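Local coordinates for protein D-glycero-alpha-D-manno-heptose 7-phosphate kinase (Campylobacter jejuni subsp. jejuni, PDB 4N3O) that phosphorylates D-glycero-alpha-D-manno-heptose 7-phosphate at C-1 with ATP, the first of three steps from this sugar phosphate to the GDP-heptose used for capsule polysaccharide, at residues S71-L75 / Y88-V92; P99-S103 / F130-L134; A167-F172 / F332-V337. One frame throughout, in Å; residues are numbered along the deposited sequence.

Interaction 1: residues S71-L75 / Y88-V92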
# COMPACT_ATOMS: atom_id res chain seq x y z
N SER A 71 -18.23 33.67 0.02
CA SER A 71 -16.94 33.97 -0.58
C SER A 71 -16.46 35.40 -0.27
O SER A 71 -17.06 36.36 -0.72
CB SER A 71 -17.04 33.77 -2.09
OG SER A 71 -15.85 34.13 -2.75
N LYS A 72 -15.38 35.50 0.51
CA LYS A 72 -14.75 36.79 0.87
C LYS A 72 -13.23 36.61 1.06
O LYS A 72 -12.72 35.49 1.08
CB LYS A 72 -15.39 37.39 2.12
CG LYS A 72 -15.33 36.50 3.35
CD LYS A 72 -16.00 37.17 4.53
CE LYS A 72 -16.08 36.22 5.71
NZ LYS A 72 -16.73 36.88 6.87
N GLU A 73 -12.51 37.72 1.22
CA GLU A 73 -11.04 37.67 1.33
C GLU A 73 -10.50 37.07 2.61
O GLU A 73 -9.47 36.42 2.59
CB GLU A 73 -10.41 39.06 1.14
CG GLU A 73 -10.54 39.65 -0.26
CD GLU A 73 -9.58 40.81 -0.50
OE1 GLU A 73 -8.38 40.69 -0.12
OE2 GLU A 73 -10.02 41.83 -1.09
N PHE A 74 -11.18 37.32 3.73
CA PHE A 74 -10.72 36.80 5.02
C PHE A 74 -11.86 36.14 5.78
O PHE A 74 -12.92 36.72 5.94
CB PHE A 74 -10.13 37.93 5.87
CG PHE A 74 -9.58 37.48 7.21
CD1 PHE A 74 -8.27 37.03 7.32
CD2 PHE A 74 -10.38 37.52 8.36
CE1 PHE A 74 -7.76 36.62 8.55
CE2 PHE A 74 -9.87 37.12 9.59
CZ PHE A 74 -8.56 36.66 9.68
N LEU A 75 -11.60 34.92 6.26
CA LEU A 75 -12.55 34.16 7.04
C LEU A 75 -12.07 34.10 8.48
O LEU A 75 -11.03 33.48 8.79
CB LEU A 75 -12.65 32.74 6.49
CG LEU A 75 -13.08 32.60 5.04
CD1 LEU A 75 -13.11 31.12 4.66
CD2 LEU A 75 -14.44 33.25 4.81
N TYR A 88 -6.76 29.07 3.52
CA TYR A 88 -7.47 29.93 2.57
C TYR A 88 -7.03 31.40 2.67
O TYR A 88 -6.64 32.01 1.68
CB TYR A 88 -8.98 29.83 2.80
CG TYR A 88 -9.74 30.79 1.95
CD1 TYR A 88 -9.94 30.54 0.60
CD2 TYR A 88 -10.27 31.97 2.49
CE1 TYR A 88 -10.63 31.44 -0.19
CE2 TYR A 88 -10.98 32.86 1.71
CZ TYR A 88 -11.15 32.59 0.36
OH TYR A 88 -11.84 33.47 -0.43
N ASN A 89 -7.08 31.94 3.88
CA ASN A 89 -6.67 33.33 4.11
C ASN A 89 -5.28 33.63 3.54
O ASN A 89 -5.08 34.68 2.93
CB ASN A 89 -6.71 33.64 5.60
CG ASN A 89 -8.12 33.58 6.20
OD1 ASN A 89 -9.13 33.60 5.49
ND2 ASN A 89 -8.19 33.51 7.52
N ARG A 90 -4.35 32.70 3.69
CA ARG A 90 -2.99 32.90 3.23
C ARG A 90 -2.90 32.83 1.69
O ARG A 90 -2.17 33.60 1.08
CB ARG A 90 -2.09 31.87 3.89
CG ARG A 90 -0.60 32.06 3.65
CD ARG A 90 -0.01 33.28 4.34
NE ARG A 90 1.44 33.32 4.10
CZ ARG A 90 2.37 32.79 4.90
NH1 ARG A 90 2.04 32.19 6.04
NH2 ARG A 90 3.65 32.88 4.56
N ILE A 91 -3.65 31.93 1.08
CA ILE A 91 -3.68 31.84 -0.39
C ILE A 91 -4.24 33.12 -1.01
O ILE A 91 -3.85 33.50 -2.11
CB ILE A 91 -4.55 30.65 -0.87
CG1 ILE A 91 -3.93 29.32 -0.45
CG2 ILE A 91 -4.70 30.69 -2.38
CD1 ILE A 91 -2.55 29.04 -1.03
N VAL A 92 -5.17 33.76 -0.32
CA VAL A 92 -5.76 35.02 -0.81
C VAL A 92 -4.87 36.24 -0.57
O VAL A 92 -4.77 37.12 -1.42
CB VAL A 92 -7.13 35.28 -0.14
CG1 VAL A 92 -7.62 36.68 -0.47
CG2 VAL A 92 -8.13 34.23 -0.56
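Two hydrogen bonds between one asparagine side chain and one backbone residue set the geometry. L75 N donates to N89 OD1 at 2.9 Å, while N89 ND2 donates to L75 O at 3.1 Å, both nearly linear at 171° and 175°. The carboxamide thus reads the NH and the CO of a single residue in an extended conformation, much as a neighbouring strand would; asparagine suits the place because it carries a donor and an acceptor on one planar group. A third bond runs from Y88 OH to K72 O at 2.7 Å, so the helix satisfies loop backbone groups at two points. The same hydroxyl also takes up L100 N, tying the tyrosine to a further part of the chain.

Around these bonds the packing is modest. The N89 amide lies over one face of the F74 ring, ND2 standing 3.3 Å from F74 CE1. L75 CD1 rests against Y88 CD2 at 3.7 Å, and V92, one helical turn beyond Y88, brings CG1 to 3.6 Å from E73 O and 4.0 Å from E73 CB. K72 and E73 direct their CA-to-CB bonds away from the helix; the apolar side-chain pair is L75 with Y88.

At the periphery of the N-terminal GHMP kinase domain, remote from the active site, the contact folds the loop that follows strand 65-70 back onto helix 82-96. L75 and Y88 both reach strand 55-60, at F58 and I56; on other sides of the helix, I91 packs on helix 118-134 and R90 forms a salt bridge with E149 of helix 140-153.

Interaction 2: residues P99-S103 / F130-L134; sequences PLSFS and FAEWL
Segment 99-103 is extended and enters strand 102-108 at F102, whereas 130-134 belongs to helix 118-134, with L134 N bonded to F130 O at 2.8 Å. The backbones stay well apart, CA to CA 10.1 Å for L100 and L134 and 10.2 Å for F102 and F130, leaving room for large side chains. L100, W133 and F102 give up the most area. L100 (chi1 m, chi2 t) points at the helix, setting CB 4.2 Å from W133 CH2 and CD1 3.9 Å from L134 CD1; the branched leucine reaches both W133 and L134, neighbours on the helix. This is the sheet-helix layer of the N-terminal GHMP kinase domain, where helix 118-134 packs on the mixed sheet and L48 of strand 42-50 also touches F102, F130 and W133. W133 (chi1 t, chi2 39°) extends its six-membered ring so that CH2 lies 4.0 Å from F102 CB and 3.9 Å from S101 O. F102 adopts chi1 p and offers a face to the edge of F130 (chi1 m) in a T-shaped stack, centroids 5.2 Å apart, planes at 90°, with F102 CZ 3.7 Å from F130 CZ. No hydrogen bond crosses the interface; S101 points CB away and its OG bonds K55 O.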
# COMPACT_ATOMS: atom_id res chain seq x y z
N PRO A 99 -11.44 37.10 -3.66
CA PRO A 99 -12.11 35.93 -3.10
C PRO A 99 -12.22 34.78 -4.10
O PRO A 99 -12.09 34.99 -5.31
CB PRO A 99 -13.51 36.45 -2.74
CG PRO A 99 -13.46 37.94 -2.91
CD PRO A 99 -12.36 38.22 -3.88
N LEU A 100 -12.43 33.57 -3.59
CA LEU A 100 -12.55 32.39 -4.44
C LEU A 100 -13.78 31.60 -4.01
O LEU A 100 -14.19 31.68 -2.84
CB LEU A 100 -11.31 31.51 -4.30
CG LEU A 100 -9.96 32.21 -4.53
CD1 LEU A 100 -8.84 31.30 -4.04
CD2 LEU A 100 -9.76 32.60 -5.99
N SER A 101 -14.37 30.86 -4.94
CA SER A 101 -15.56 30.06 -4.64
C SER A 101 -15.27 28.58 -4.96
O SER A 101 -14.93 28.24 -6.09
CB SER A 101 -16.77 30.60 -5.40
OG SER A 101 -17.97 29.98 -4.97
N PHE A 102 -15.42 27.72 -3.96
CA PHE A 102 -15.08 26.31 -4.11
C PHE A 102 -15.54 25.50 -2.92
O PHE A 102 -15.93 26.07 -1.90
CB PHE A 102 -13.56 26.18 -4.10
CG PHE A 102 -12.94 26.61 -2.78
CD1 PHE A 102 -12.59 27.94 -2.57
CD2 PHE A 102 -12.78 25.71 -1.75
CE1 PHE A 102 -12.07 28.35 -1.35
CE2 PHE A 102 -12.25 26.11 -0.53
CZ PHE A 102 -11.89 27.43 -0.33
N SER A 103 -15.46 24.17 -3.05
CA SER A 103 -15.75 23.24 -1.96
C SER A 103 -14.50 22.38 -1.80
O SER A 103 -13.91 21.96 -2.78
CB SER A 103 -16.96 22.36 -2.26
OG SER A 103 -16.71 21.46 -3.31
N PHE A 130 -4.77 23.93 -3.87
CA PHE A 130 -4.91 25.33 -4.30
C PHE A 130 -3.86 25.71 -5.33
O PHE A 130 -4.16 26.40 -6.30
CB PHE A 130 -4.81 26.29 -3.09
CG PHE A 130 -6.05 26.35 -2.26
CD1 PHE A 130 -7.17 27.03 -2.74
CD2 PHE A 130 -6.10 25.78 -1.01
CE1 PHE A 130 -8.32 27.09 -1.99
CE2 PHE A 130 -7.25 25.85 -0.25
CZ PHE A 130 -8.36 26.51 -0.74
N ALA A 131 -2.63 25.27 -5.12
CA ALA A 131 -1.53 25.57 -6.04
C ALA A 131 -1.79 25.03 -7.45
O ALA A 131 -1.55 25.73 -8.44
CB ALA A 131 -0.23 25.01 -5.48
N GLU A 132 -2.28 23.80 -7.52
CA GLU A 132 -2.59 23.11 -8.77
C GLU A 132 -3.77 23.77 -9.48
O GLU A 132 -3.77 23.96 -10.70
CB GLU A 132 -2.98 21.67 -8.45
CG GLU A 132 -3.32 20.80 -9.64
CD GLU A 132 -2.11 20.34 -10.41
OE1 GLU A 132 -1.12 21.10 -10.48
OE2 GLU A 132 -2.14 19.21 -10.94
N TRP A 133 -4.78 24.11 -8.69
CA TRP A 133 -5.99 24.70 -9.19
C TRP A 133 -5.75 26.12 -9.73
O TRP A 133 -6.22 26.48 -10.81
CB TRP A 133 -7.04 24.75 -8.08
CG TRP A 133 -8.26 25.49 -8.48
CD1 TRP A 133 -8.87 25.46 -9.69
CD2 TRP A 133 -9.08 26.31 -7.63
NE1 TRP A 133 -10.00 26.25 -9.68
CE2 TRP A 133 -10.15 26.78 -8.43
CE3 TRP A 133 -9.02 26.71 -6.30
CZ2 TRP A 133 -11.14 27.63 -7.93
CZ3 TRP A 133 -10.00 27.55 -5.80
CH2 TRP A 133 -11.05 28.00 -6.62
N LEU A 134 -5.01 26.91 -8.96
CA LEU A 134 -4.76 28.30 -9.30
C LEU A 134 -3.46 28.53 -10.06
O LEU A 134 -3.13 29.67 -10.36
CB LEU A 134 -4.77 29.12 -8.01
CG LEU A 134 -6.07 28.97 -7.22
CD1 LEU A 134 -5.91 29.45 -5.79
CD2 LEU A 134 -7.20 29.72 -7.93

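Interaction 3: residues A167-F172 / F332-V337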
# COMPACT_ATOMS: atom_id res chain seq x y z
N ALA A 167 6.14 14.82 3.93
CA ALA A 167 4.88 14.77 3.18
C ALA A 167 5.02 15.33 1.75
O ALA A 167 4.44 14.79 0.81
CB ALA A 167 3.81 15.54 3.93
N THR A 168 5.80 16.39 1.60
CA THR A 168 5.98 17.03 0.30
C THR A 168 6.93 16.26 -0.63
O THR A 168 6.61 16.02 -1.80
CB THR A 168 6.51 18.47 0.48
OG1 THR A 168 5.52 19.29 1.11
CG2 THR A 168 6.84 19.07 -0.84
N PHE A 169 8.10 15.89 -0.10
CA PHE A 169 9.13 15.21 -0.87
C PHE A 169 8.99 13.70 -0.88
O PHE A 169 9.36 13.07 -1.84
CB PHE A 169 10.53 15.60 -0.37
CG PHE A 169 10.95 16.98 -0.77
CD1 PHE A 169 10.53 18.09 -0.03
CD2 PHE A 169 11.74 17.19 -1.90
CE1 PHE A 169 10.91 19.38 -0.41
CE2 PHE A 169 12.13 18.48 -2.28
CZ PHE A 169 11.70 19.57 -1.53
N GLY A 170 8.49 13.12 0.20
CA GLY A 170 8.29 11.68 0.22
C GLY A 170 9.57 10.88 0.19
O GLY A 170 10.67 11.43 0.17
N GLY A 171 9.42 9.56 0.17
CA GLY A 171 10.57 8.68 0.18
C GLY A 171 11.21 8.61 1.57
O GLY A 171 10.58 8.93 2.58
N PHE A 172 12.45 8.16 1.59
CA PHE A 172 13.23 8.10 2.81
C PHE A 172 13.98 9.39 2.88
O PHE A 172 14.58 9.81 1.89
CB PHE A 172 14.20 6.94 2.76
CG PHE A 172 13.60 5.61 3.11
CD1 PHE A 172 12.61 5.06 2.33
CD2 PHE A 172 14.06 4.90 4.19
CE1 PHE A 172 12.06 3.84 2.66
CE2 PHE A 172 13.52 3.68 4.51
CZ PHE A 172 12.51 3.15 3.76
N PHE A 332 6.34 1.34 1.88
CA PHE A 332 7.02 2.62 1.89
C PHE A 332 6.80 3.19 0.50
O PHE A 332 6.89 2.45 -0.46
CB PHE A 332 8.51 2.47 2.17
CG PHE A 332 8.79 1.97 3.54
CD1 PHE A 332 8.50 2.77 4.65
CD2 PHE A 332 9.33 0.72 3.75
CE1 PHE A 332 8.74 2.32 5.94
CE2 PHE A 332 9.58 0.28 5.04
CZ PHE A 332 9.28 1.08 6.14
N THR A 333 6.47 4.46 0.37
CA THR A 333 6.27 5.06 -0.96
C THR A 333 7.44 5.91 -1.37
O THR A 333 8.18 6.42 -0.52
CB THR A 333 5.05 5.98 -1.02
OG1 THR A 333 5.24 7.08 -0.12
CG2 THR A 333 3.79 5.22 -0.68
N LYS A 334 7.57 6.09 -2.68
CA LYS A 334 8.64 6.84 -3.32
C LYS A 334 8.30 8.31 -3.45
O LYS A 334 9.17 9.16 -3.38
CB LYS A 334 8.86 6.31 -4.75
CG LYS A 334 9.28 4.85 -4.84
CD LYS A 334 10.79 4.67 -4.82
CE LYS A 334 11.39 5.07 -6.15
NZ LYS A 334 12.86 4.83 -6.19
N GLU A 335 7.03 8.59 -3.69
CA GLU A 335 6.57 9.95 -3.89
C GLU A 335 6.02 10.63 -2.66
O GLU A 335 5.57 9.99 -1.71
CB GLU A 335 5.43 9.98 -4.94
CG GLU A 335 5.85 10.17 -6.39
CD GLU A 335 4.66 10.45 -7.31
OE1 GLU A 335 3.76 9.59 -7.42
OE2 GLU A 335 4.63 11.53 -7.95
N GLY A 336 6.03 11.95 -2.73
CA GLY A 336 5.40 12.78 -1.72
C GLY A 336 4.03 13.14 -2.31
O GLY A 336 3.46 12.37 -3.09
N VAL A 337 3.53 14.33 -1.97
CA VAL A 337 2.22 14.75 -2.44
C VAL A 337 2.07 14.69 -3.96
O VAL A 337 2.96 15.11 -4.68
CB VAL A 337 1.89 16.19 -1.98
CG1 VAL A 337 2.80 17.20 -2.65
CG2 VAL A 337 0.43 16.52 -2.24
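F172 and F332 supply the aromatic end of this contact. Both use the m rotamer (chi1 -81° and -66°), and the edge of F172 meets the face of F332 in an edge-to-face pair with centroids 5.1 Å apart and planes at 62°; F172 CE1 also lies 3.8 Å from F332 CB. L198 of helix 192-200 touches both side chains, so bulky phenylalanines suit this buried spot.

T168 (m) points CB away, and its OG1 bonds Q164 O one turn back in the helix. T333 takes chi1 p, with OG1 hydrogen-bonded to T39 OG1, while K334 and E335 aim their CB atoms away from the helix end. V337, also p, packs on V124 and K128 of helix 118-134. The A167 side chain lies about 6 Å from that of D163, the probable proton acceptor.

Between them the chains meet backbone to backbone, with G170 CA 3.7 Å from G336 CA. A side chain would clash at either position, and G170 and G171 have positive phi, which favours glycine, G170 being the first residue beyond helix 162-169 to leave helical angles. G336 CA approaches T168 O at 3.5 Å and G171 CA approaches T333 O at 3.4 Å as CA-H...O contacts, beside a weak hydrogen bond from V337 N to A167 O at 3.0 Å. With close glycines, CA-H...O contacts and one weak hydrogen bond, shape counts for more than strong bonding here.

The contacts follow one another along the chain without overlapping: 71-92, then 99-134, then 167-337. Interactions 1 and 2 are neighbours, their centres about 10 Å apart: Y88 and S71 probably hydrogen-bond to L100, and the Y88 and F102 rings touch, so helices 82-96 and 118-134 and the start of strand 102-108 form one continuous packed region. Interaction 3 is separate, its centre about 29 Å from that of interaction 1 and about 24 Å from that of interaction 2, nearer the middle of the chain. It joins residues 160 positions apart, bringing the segment before the last strand, 338-341, back beside helix 162-169, which carries the probable catalytic base.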